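Local structure of 15-O-acetyltransferase (Fusarium sporotrichioides, 3FOT) at residues Q30-G35 with P103-Y108; G35-V40 with F353-Q358; A312-A317 with Q508-F513. The protein transfers an acetyl group to the 15-hydroxyl of trichothecene intermediates such as 15-deacetylcalonectrin, on the fungal route to T-2 toxin. All blocks are in the same frame, centred on the assembly; numbering follows the deposited sequence.

Interactions 1 and 2 cross along the chain and share G35, in the short link between strand 28-32 and helix 36-41; their centres lie 10 Å apart. A salt bridge ties them together, R31 NH1 of interaction 1 meeting E37 OE2 of interaction 2 at 2.8 Å. Interaction 2 is the one closest to the substrate site, with the side chain of A36 about 4 Å from that of H414, which binds 15-deacetylcalonectrin; the side chain of C33 in interaction 1 is about 10 Å from it. Interaction 3 is remote, its centre 39 Å from that of interaction 1 and 30 Å from that of interaction 2, and joins two helices far from the substrate site.

Interaction 1 of 3, residues Q30-G35 with P103-Y108; sequences QRRCVG and PAIITY
R31 and I106 form the hydrogen-bonded pair at the middle of two antiparallel strands, 28-32 and 105-109, the inner two of a small four-stranded sheet. R31 N gives its hydrogen to I106 O at 2.8 Å, and I106 N returns an equally short bond to R31 O. Where the regular pairing ends, C33 N reaches A104 O (3.0 Å), so the two chains stay joined one residue past strand 28-32.

The face carrying R31 and I106 is the tightly packed one. Their side chains run side by side in the same direction, and I106 CD1 lies under the guanidinium toward its rim, 3.4 Å from R31 NH1. The extended chain of R31 carries its charge past this methyl to a salt bridge with E37. C33, also buried, sets SG 3.4 Å from A104 N and against A104 CB and P103 CB, while its CB meets I106 CD1.

The other face, with Q30, R32, I105 and T107, is partly open to solvent and looser. Q30 and T107 lie alongside each other, and Q30 CB approaches T107 OG1 to 3.6 Å. R32 is more firmly placed: CG is anti to the backbone N (chi1 -177°), and bends at chi2 and chi3 lead the chain obliquely across P103 toward I105. R32 NH1 donates to P103 O at 2.9 Å, with the oxygen close to the guanidinium plane, and I105 CG1 stands over the centre of one face, 3.6 Å from R32 CZ. D99 pairs with R32 NH2.

Each arginine thus rests a flat face on an isoleucine while its N-H groups serve polar partners, but R31 does so in buried surroundings, where its ion pair with E37 is probably less screened by water than that of R32 with D99.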
loop_
_atom_site.group_PDB
_atom_site.type_symbol
_atom_site.label_atom_id
_atom_site.label_comp_id
_atom_site.label_asym_id
_atom_site.label_seq_id
_atom_site.Cartn_x
_atom_site.Cartn_y
_atom_site.Cartn_z
ATOM N N GLN A 30 -13.116 -0.997 20.675
ATOM C CA GLN A 30 -13.001 0.061 19.707
ATOM C C GLN A 30 -11.815 0.965 20.027
ATOM O O GLN A 30 -11.350 1.022 21.178
ATOM C CB GLN A 30 -14.296 0.869 19.591
ATOM C CG GLN A 30 -14.601 1.773 20.779
ATOM C CD GLN A 30 -15.938 2.511 20.627
ATOM O OE1 GLN A 30 -16.773 2.169 19.790
ATOM N NE2 GLN A 30 -16.135 3.515 21.458
ATOM N N ARG A 31 -11.321 1.650 19.008
ATOM C CA ARG A 31 -10.314 2.694 19.241
ATOM C C ARG A 31 -10.454 3.845 18.266
ATOM O O ARG A 31 -10.872 3.656 17.101
ATOM C CB ARG A 31 -8.890 2.128 19.217
ATOM C CG ARG A 31 -8.426 1.689 17.842
ATOM C CD ARG A 31 -7.021 1.064 17.909
ATOM N NE ARG A 31 -6.641 0.523 16.597
ATOM C CZ ARG A 31 -6.113 1.250 15.606
ATOM N NH1 ARG A 31 -5.803 0.661 14.453
ATOM N NH2 ARG A 31 -5.923 2.567 15.758
ATOM N N ARG A 32 -10.109 5.045 18.743
ATOM C CA ARG A 32 -10.003 6.206 17.865
ATOM C C ARG A 32 -8.751 6.040 17.006
ATOM O O ARG A 32 -7.668 5.767 17.520
ATOM C CB ARG A 32 -9.951 7.506 18.671
ATOM C CG ARG A 32 -9.911 8.764 17.815
ATOM C CD ARG A 32 -11.241 9.079 17.147
ATOM N NE ARG A 32 -12.341 9.158 18.118
ATOM C CZ ARG A 32 -13.560 9.608 17.843
ATOM N NH1 ARG A 32 -13.889 10.022 16.618
ATOM N NH2 ARG A 32 -14.464 9.643 18.813
ATOM N N CYS A 33 -8.900 6.185 15.691
ATOM C CA CYS A 33 -7.765 5.979 14.806
ATOM C C CYS A 33 -6.769 7.141 14.945
ATOM O O CYS A 33 -7.110 8.194 15.530
ATOM C CB CYS A 33 -8.238 5.768 13.357
ATOM S SG CYS A 33 -8.517 7.269 12.418
ATOM N N VAL A 34 -5.542 6.936 14.442
ATOM C CA VAL A 34 -4.429 7.862 14.726
ATOM C C VAL A 34 -3.499 7.972 13.530
ATOM O O VAL A 34 -3.340 7.010 12.773
ATOM C CB VAL A 34 -3.634 7.438 16.010
ATOM C CG1 VAL A 34 -2.965 6.052 15.864
ATOM C CG2 VAL A 34 -2.571 8.510 16.392
ATOM N N GLY A 35 -2.930 9.161 13.333
ATOM C CA GLY A 35 -1.900 9.333 12.326
ATOM C C GLY A 35 -2.452 9.106 10.938
ATOM O O GLY A 35 -3.510 9.628 10.591
ATOM N N PRO A 103 -11.061 12.108 13.039
ATOM C CA PRO A 103 -10.611 10.714 13.079
ATOM C C PRO A 103 -11.729 9.671 13.190
ATOM O O PRO A 103 -12.658 9.786 14.011
ATOM C CB PRO A 103 -9.622 10.670 14.259
ATOM C CG PRO A 103 -9.950 11.894 15.083
ATOM C CD PRO A 103 -10.549 12.890 14.194
ATOM N N ALA A 104 -11.648 8.700 12.284
ATOM C CA ALA A 104 -12.532 7.540 12.268
ATOM C C ALA A 104 -12.415 6.720 13.543
ATOM O O ALA A 104 -11.414 6.790 14.264
ATOM C CB ALA A 104 -12.169 6.652 11.091
ATOM N N ILE A 105 -13.432 5.894 13.794
ATOM C CA ILE A 105 -13.390 4.971 14.920
ATOM C C ILE A 105 -13.296 3.550 14.371
ATOM O O ILE A 105 -14.031 3.183 13.480
ATOM C CB ILE A 105 -14.646 5.110 15.812
ATOM C CG1 ILE A 105 -14.766 6.544 16.349
ATOM C CG2 ILE A 105 -14.637 4.061 16.947
ATOM C CD1 ILE A 105 -16.203 6.871 16.860
ATOM N N ILE A 106 -12.348 2.786 14.881
ATOM C CA ILE A 106 -12.152 1.411 14.417
ATOM C C ILE A 106 -12.711 0.453 15.458
ATOM O O ILE A 106 -12.324 0.498 16.637
ATOM C CB ILE A 106 -10.644 1.086 14.201
ATOM C CG1 ILE A 106 -10.099 1.932 13.038
ATOM C CG2 ILE A 106 -10.422 -0.435 13.987
ATOM C CD1 ILE A 106 -8.580 1.926 12.860
ATOM N N THR A 107 -13.597 -0.433 15.020
ATOM C CA THR A 107 -14.214 -1.376 15.962
ATOM C C THR A 107 -13.878 -2.817 15.566
ATOM O O THR A 107 -13.841 -3.131 14.374
ATOM C CB THR A 107 -15.735 -1.158 15.999
ATOM O OG1 THR A 107 -16.011 0.145 16.534
ATOM C CG2 THR A 107 -16.427 -2.207 16.863
ATOM N N TYR A 108 -13.625 -3.670 16.560
ATOM C CA TYR A 108 -13.566 -5.104 16.323
ATOM C C TYR A 108 -14.538 -5.834 17.256
ATOM O O TYR A 108 -14.562 -5.562 18.467
ATOM C CB TYR A 108 -12.151 -5.691 16.503
ATOM C CG TYR A 108 -12.193 -7.174 16.208
ATOM C CD1 TYR A 108 -12.290 -7.619 14.885
ATOM C CD2 TYR A 108 -12.244 -8.120 17.248
ATOM C CE1 TYR A 108 -12.414 -8.969 14.580
ATOM C CE2 TYR A 108 -12.359 -9.492 16.959
ATOM C CZ TYR A 108 -12.444 -9.897 15.617
ATOM O OH TYR A 108 -12.564 -11.229 15.311
#

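Interaction 2 of 3, residues G35-V40 with F353-Q358; sequences GAEAIV and FYAMCQ
The E37 carboxylate is joined to the backbone of M356 by two waters, which approach its OE2 from different sides of the plane. One water stands well above the plane over E37 OE2 and donates to it at 2.7 Å, giving its other hydrogen to M356 O. The second donates to OE2 from the opposite side, nearer the plane, and accepts from M356 N at 3.0 Å. The R31 salt bridge comes to OE2 from the same side as the second water, so three donors hold this oxygen. The other oxygen, OE1, takes the backbone N-H of V34. With both oxygens engaged, the carboxylate is fixed in rotation and its charge is probably well stabilised despite burial.

M356 supplies the direct packing. Its CG lies anti to the backbone N (chi1 -178°), and bends at chi2 and chi3 bring SD and CE over A36 and V40. M356 CB meets E37 CG at 3.7 Å as the two chains slide past each other in opposite directions. M356 SD rests on A36 CB at 3.7 Å, and M356 CE meets V40 CG2 tip to tip at 3.8 Å.

The contact probably borders the active site. M356 also touches H186, and C357 N and Q358 NE2 bond to D190; H186 and D190 fit the HXXXD motif of BAHD acyltransferases, whose histidine acts as general base in relatives. A36 borders H414 of helix 406-423, which binds 15-deacetylcalonectrin.

No hydrogen bond joins the segments directly. A third water closes the A36 end of the contact, accepting from A36 N and donating to Q358 O, both at 2.9 Å, where Q407 supplies a further donor to the same carbonyl oxygen.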
loop_
_atom_site.group_PDB
_atom_site.type_symbol
_atom_site.label_atom_id
_atom_site.label_comp_id
_atom_site.label_asym_id
_atom_site.label_seq_id
_atom_site.Cartn_x
_atom_site.Cartn_y
_atom_site.Cartn_z
ATOM N N GLY A 35 -2.930 9.161 13.333
ATOM C CA GLY A 35 -1.900 9.333 12.326
ATOM C C GLY A 35 -2.452 9.106 10.938
ATOM O O GLY A 35 -3.510 9.628 10.591
ATOM N N ALA A 36 -1.709 8.349 10.128
ATOM C CA ALA A 36 -2.109 8.123 8.728
ATOM C C ALA A 36 -3.490 7.483 8.610
ATOM O O ALA A 36 -4.194 7.679 7.594
ATOM C CB ALA A 36 -1.072 7.296 8.000
ATOM N N GLU A 37 -3.913 6.757 9.639
ATOM C CA GLU A 37 -5.303 6.233 9.651
ATOM C C GLU A 37 -6.336 7.329 9.483
ATOM O O GLU A 37 -7.305 7.152 8.770
ATOM C CB GLU A 37 -5.575 5.457 10.951
ATOM C CG GLU A 37 -4.789 4.160 11.079
ATOM C CD GLU A 37 -4.924 3.514 12.456
ATOM O OE1 GLU A 37 -5.353 4.219 13.405
ATOM O OE2 GLU A 37 -4.567 2.326 12.590
ATOM N N ALA A 38 -6.123 8.461 10.151
ATOM C CA ALA A 38 -7.073 9.568 10.143
ATOM C C ALA A 38 -7.195 10.181 8.749
ATOM O O ALA A 38 -8.256 10.682 8.385
ATOM C CB ALA A 38 -6.659 10.610 11.181
ATOM N N ILE A 39 -6.102 10.152 7.981
ATOM C CA ILE A 39 -6.135 10.638 6.604
ATOM C C ILE A 39 -7.044 9.745 5.754
ATOM O O ILE A 39 -8.024 10.220 5.157
ATOM C CB ILE A 39 -4.702 10.707 5.961
ATOM C CG1 ILE A 39 -3.823 11.707 6.704
ATOM C CG2 ILE A 39 -4.818 11.181 4.510
ATOM C CD1 ILE A 39 -2.335 11.639 6.317
ATOM N N VAL A 40 -6.738 8.446 5.715
ATOM C CA VAL A 40 -7.502 7.534 4.861
ATOM C C VAL A 40 -8.916 7.276 5.379
ATOM O O VAL A 40 -9.796 6.881 4.602
ATOM C CB VAL A 40 -6.744 6.193 4.583
ATOM C CG1 VAL A 40 -5.348 6.502 3.963
ATOM C CG2 VAL A 40 -6.555 5.384 5.870
ATOM N N PHE A 353 3.123 -6.694 12.788
ATOM C CA PHE A 353 2.233 -5.545 12.962
ATOM C C PHE A 353 1.483 -5.314 11.664
ATOM O O PHE A 353 2.102 -5.040 10.633
ATOM C CB PHE A 353 3.012 -4.269 13.333
ATOM C CG PHE A 353 2.140 -3.181 13.933
ATOM C CD1 PHE A 353 1.913 -3.136 15.318
ATOM C CD2 PHE A 353 1.518 -2.234 13.125
ATOM C CE1 PHE A 353 1.106 -2.145 15.874
ATOM C CE2 PHE A 353 0.719 -1.219 13.687
ATOM C CZ PHE A 353 0.499 -1.195 15.057
ATOM N N TYR A 354 0.162 -5.452 11.714
ATOM C CA TYR A 354 -0.666 -5.442 10.497
ATOM C C TYR A 354 -1.446 -4.156 10.281
ATOM O O TYR A 354 -1.805 -3.832 9.147
ATOM C CB TYR A 354 -1.640 -6.641 10.513
ATOM C CG TYR A 354 -0.954 -7.947 10.185
ATOM C CD1 TYR A 354 -0.011 -8.500 11.059
ATOM C CD2 TYR A 354 -1.222 -8.614 8.992
ATOM C CE1 TYR A 354 0.640 -9.672 10.758
ATOM C CE2 TYR A 354 -0.589 -9.824 8.683
ATOM C CZ TYR A 354 0.346 -10.343 9.573
ATOM O OH TYR A 354 0.994 -11.519 9.289
ATOM N N ALA A 355 -1.730 -3.425 11.358
ATOM C CA ALA A 355 -2.400 -2.122 11.219
ATOM C C ALA A 355 -1.422 -1.106 10.597
ATOM O O ALA A 355 -0.228 -1.403 10.455
ATOM C CB ALA A 355 -2.914 -1.628 12.590
ATOM N N MET A 356 -1.933 0.064 10.215
ATOM C CA MET A 356 -1.109 1.145 9.668
ATOM C C MET A 356 0.049 1.420 10.606
ATOM O O MET A 356 -0.154 1.588 11.800
ATOM C CB MET A 356 -1.943 2.421 9.557
ATOM C CG MET A 356 -1.236 3.586 8.961
ATOM S SD MET A 356 -1.496 3.686 7.184
ATOM C CE MET A 356 -3.270 3.945 7.079
ATOM N N CYS A 357 1.254 1.508 10.056
ATOM C CA CYS A 357 2.403 1.919 10.853
ATOM C C CYS A 357 3.306 2.720 9.930
ATOM O O CYS A 357 4.254 2.195 9.353
ATOM C CB CYS A 357 3.136 0.727 11.484
ATOM S SG CYS A 357 4.464 1.353 12.594
ATOM N N GLN A 358 2.944 3.987 9.763
ATOM C CA GLN A 358 3.595 4.864 8.794
ATOM C C GLN A 358 4.065 6.135 9.451
ATOM O O GLN A 358 3.476 6.603 10.426
ATOM C CB GLN A 358 2.637 5.237 7.661
ATOM C CG GLN A 358 2.191 4.008 6.842
ATOM C CD GLN A 358 3.275 3.562 5.890
ATOM O OE1 GLN A 358 3.748 4.367 5.076
ATOM N NE2 GLN A 358 3.682 2.282 5.976
HETATM O O HOH W 1 1.087 8.139 10.857
HETATM O O HOH W 2 -4.855 0.503 10.745
HETATM O O HOH W 3 -2.096 2.252 13.685
#

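Interaction 3 of 3, residues A312-A317 with Q508-F513; sequences AAIVLA and QSIVEF
Two helices, 306-321 and the C-terminal 500-516, pack here across each other: the short segments 312-317 and 508-513 run at 122° with their axes 8.3 Å apart. Small residues permit this approach. A313 and A317, one turn apart, both turn their CB atoms to the partner helix. A313 CB sits 3.6 Å from the backbone O of I510 and also touches F513 CB. A317 CB lies 3.8 Å from I510 CG1, so I510 meets A313 through CG2 and A317 through CG1, while its CD1 runs on beside I314 CG1 with both side chains pointing the same way.

F513 takes the opposite flank, its CG anti to the carbonyl carbon (chi1 -76°). L316 CB stands over one face of the F513 ring in a CH-pi contact, 4.0 Å from the ring centroid and offset toward the rim. F513 CE2 comes 3.6 Å from L316 C.

In the fold, helix 500-516 also touches strand 277-283, the outermost strand of a four-stranded sheet, through V511 on H282, and helix 379-401 packs on both helices, with L386 against L316 and Q382 against F513.

H375, in the chain before helix 379-401, stacks on F513 and hydrogen-bonds to S509 OG. The same hydroxyl donates to a water at 2.6 Å, and this water donates in turn to A317 O at 2.8 Å, the one polar bridge between the segments. S509 OG also lies 3.4 Å from A317 CB.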
loop_
_atom_site.group_PDB
_atom_site.type_symbol
_atom_site.label_atom_id
_atom_site.label_comp_id
_atom_site.label_asym_id
_atom_site.label_seq_id
_atom_site.Cartn_x
_atom_site.Cartn_y
_atom_site.Cartn_z
ATOM N N ALA A 312 15.144 9.799 -7.973
ATOM C CA ALA A 312 16.005 10.633 -8.801
ATOM C C ALA A 312 15.444 10.776 -10.236
ATOM O O ALA A 312 15.369 11.885 -10.792
ATOM C CB ALA A 312 17.413 10.039 -8.822
ATOM N N ALA A 313 15.047 9.647 -10.823
ATOM C CA ALA A 313 14.561 9.609 -12.193
ATOM C C ALA A 313 13.225 10.367 -12.329
ATOM O O ALA A 313 12.966 11.054 -13.340
ATOM C CB ALA A 313 14.428 8.147 -12.645
ATOM N N ILE A 314 12.405 10.263 -11.284
ATOM C CA ILE A 314 11.157 11.026 -11.193
ATOM C C ILE A 314 11.419 12.526 -11.325
ATOM O O ILE A 314 10.735 13.233 -12.083
ATOM C CB ILE A 314 10.399 10.674 -9.889
ATOM C CG1 ILE A 314 9.785 9.272 -10.073
ATOM C CG2 ILE A 314 9.346 11.738 -9.532
ATOM C CD1 ILE A 314 9.288 8.617 -8.759
ATOM N N VAL A 315 12.415 12.989 -10.572
ATOM C CA VAL A 315 12.817 14.405 -10.574
ATOM C C VAL A 315 13.405 14.824 -11.914
ATOM O O VAL A 315 12.970 15.831 -12.492
ATOM C CB VAL A 315 13.722 14.717 -9.367
ATOM C CG1 VAL A 315 14.324 16.119 -9.469
ATOM C CG2 VAL A 315 12.866 14.632 -8.103
ATOM N N LEU A 316 14.320 14.022 -12.462
ATOM C CA LEU A 316 14.876 14.347 -13.796
ATOM C C LEU A 316 13.795 14.363 -14.876
ATOM O O LEU A 316 13.804 15.232 -15.763
ATOM C CB LEU A 316 16.015 13.385 -14.197
ATOM C CG LEU A 316 17.452 13.843 -13.820
ATOM C CD1 LEU A 316 17.611 14.136 -12.346
ATOM C CD2 LEU A 316 18.489 12.805 -14.243
ATOM N N ALA A 317 12.851 13.420 -14.799
ATOM C CA ALA A 317 11.740 13.372 -15.766
ATOM C C ALA A 317 10.847 14.615 -15.605
ATOM O O ALA A 317 10.356 15.178 -16.581
ATOM C CB ALA A 317 10.910 12.077 -15.582
ATOM N N GLN A 508 7.413 6.518 -19.066
ATOM C CA GLN A 508 8.476 6.065 -19.977
ATOM C C GLN A 508 9.760 6.893 -19.804
ATOM O O GLN A 508 10.890 6.368 -19.914
ATOM C CB GLN A 508 7.999 6.116 -21.435
ATOM C CG GLN A 508 6.967 5.002 -21.774
ATOM C CD GLN A 508 7.430 3.615 -21.276
ATOM O OE1 GLN A 508 6.821 3.023 -20.363
ATOM N NE2 GLN A 508 8.535 3.120 -21.838
ATOM N N SER A 509 9.589 8.180 -19.532
ATOM C CA SER A 509 10.728 9.066 -19.273
ATOM C C SER A 509 11.491 8.629 -18.022
ATOM O O SER A 509 12.736 8.582 -18.008
ATOM C CB SER A 509 10.243 10.523 -19.122
ATOM O OG SER A 509 11.369 11.396 -18.906
ATOM N N ILE A 510 10.743 8.341 -16.954
ATOM C CA ILE A 510 11.330 7.870 -15.717
ATOM C C ILE A 510 12.092 6.589 -15.985
ATOM O O ILE A 510 13.240 6.463 -15.581
ATOM C CB ILE A 510 10.249 7.562 -14.655
ATOM C CG1 ILE A 510 9.513 8.840 -14.238
ATOM C CG2 ILE A 510 10.857 6.842 -13.456
ATOM C CD1 ILE A 510 8.140 8.525 -13.599
ATOM N N VAL A 511 11.444 5.653 -16.676
ATOM C CA VAL A 511 12.077 4.349 -16.981
ATOM C C VAL A 511 13.369 4.524 -17.794
ATOM O O VAL A 511 14.393 3.883 -17.505
ATOM C CB VAL A 511 11.086 3.395 -17.703
ATOM C CG1 VAL A 511 11.805 2.150 -18.219
ATOM C CG2 VAL A 511 9.950 2.975 -16.755
ATOM N N GLU A 512 13.307 5.382 -18.816
ATOM C CA GLU A 512 14.478 5.671 -19.630
ATOM C C GLU A 512 15.664 6.182 -18.798
ATOM O O GLU A 512 16.806 5.749 -19.003
ATOM C CB GLU A 512 14.124 6.641 -20.758
ATOM C CG GLU A 512 15.221 6.741 -21.816
ATOM C CD GLU A 512 14.865 7.650 -22.986
ATOM O OE1 GLU A 512 13.694 8.108 -23.063
ATOM O OE2 GLU A 512 15.770 7.903 -23.822
ATOM N N PHE A 513 15.417 7.110 -17.869
ATOM C CA PHE A 513 16.515 7.577 -17.007
ATOM C C PHE A 513 17.069 6.477 -16.101
ATOM O O PHE A 513 18.276 6.375 -15.921
ATOM C CB PHE A 513 16.105 8.779 -16.154
ATOM C CG PHE A 513 16.035 10.079 -16.906
ATOM C CD1 PHE A 513 17.147 10.565 -17.619
ATOM C CD2 PHE A 513 14.865 10.857 -16.856
ATOM C CE1 PHE A 513 17.100 11.802 -18.287
ATOM C CE2 PHE A 513 14.806 12.099 -17.533
ATOM C CZ PHE A 513 15.923 12.561 -18.253
HETATM O O HOH W 4 10.224 13.743 -18.982
#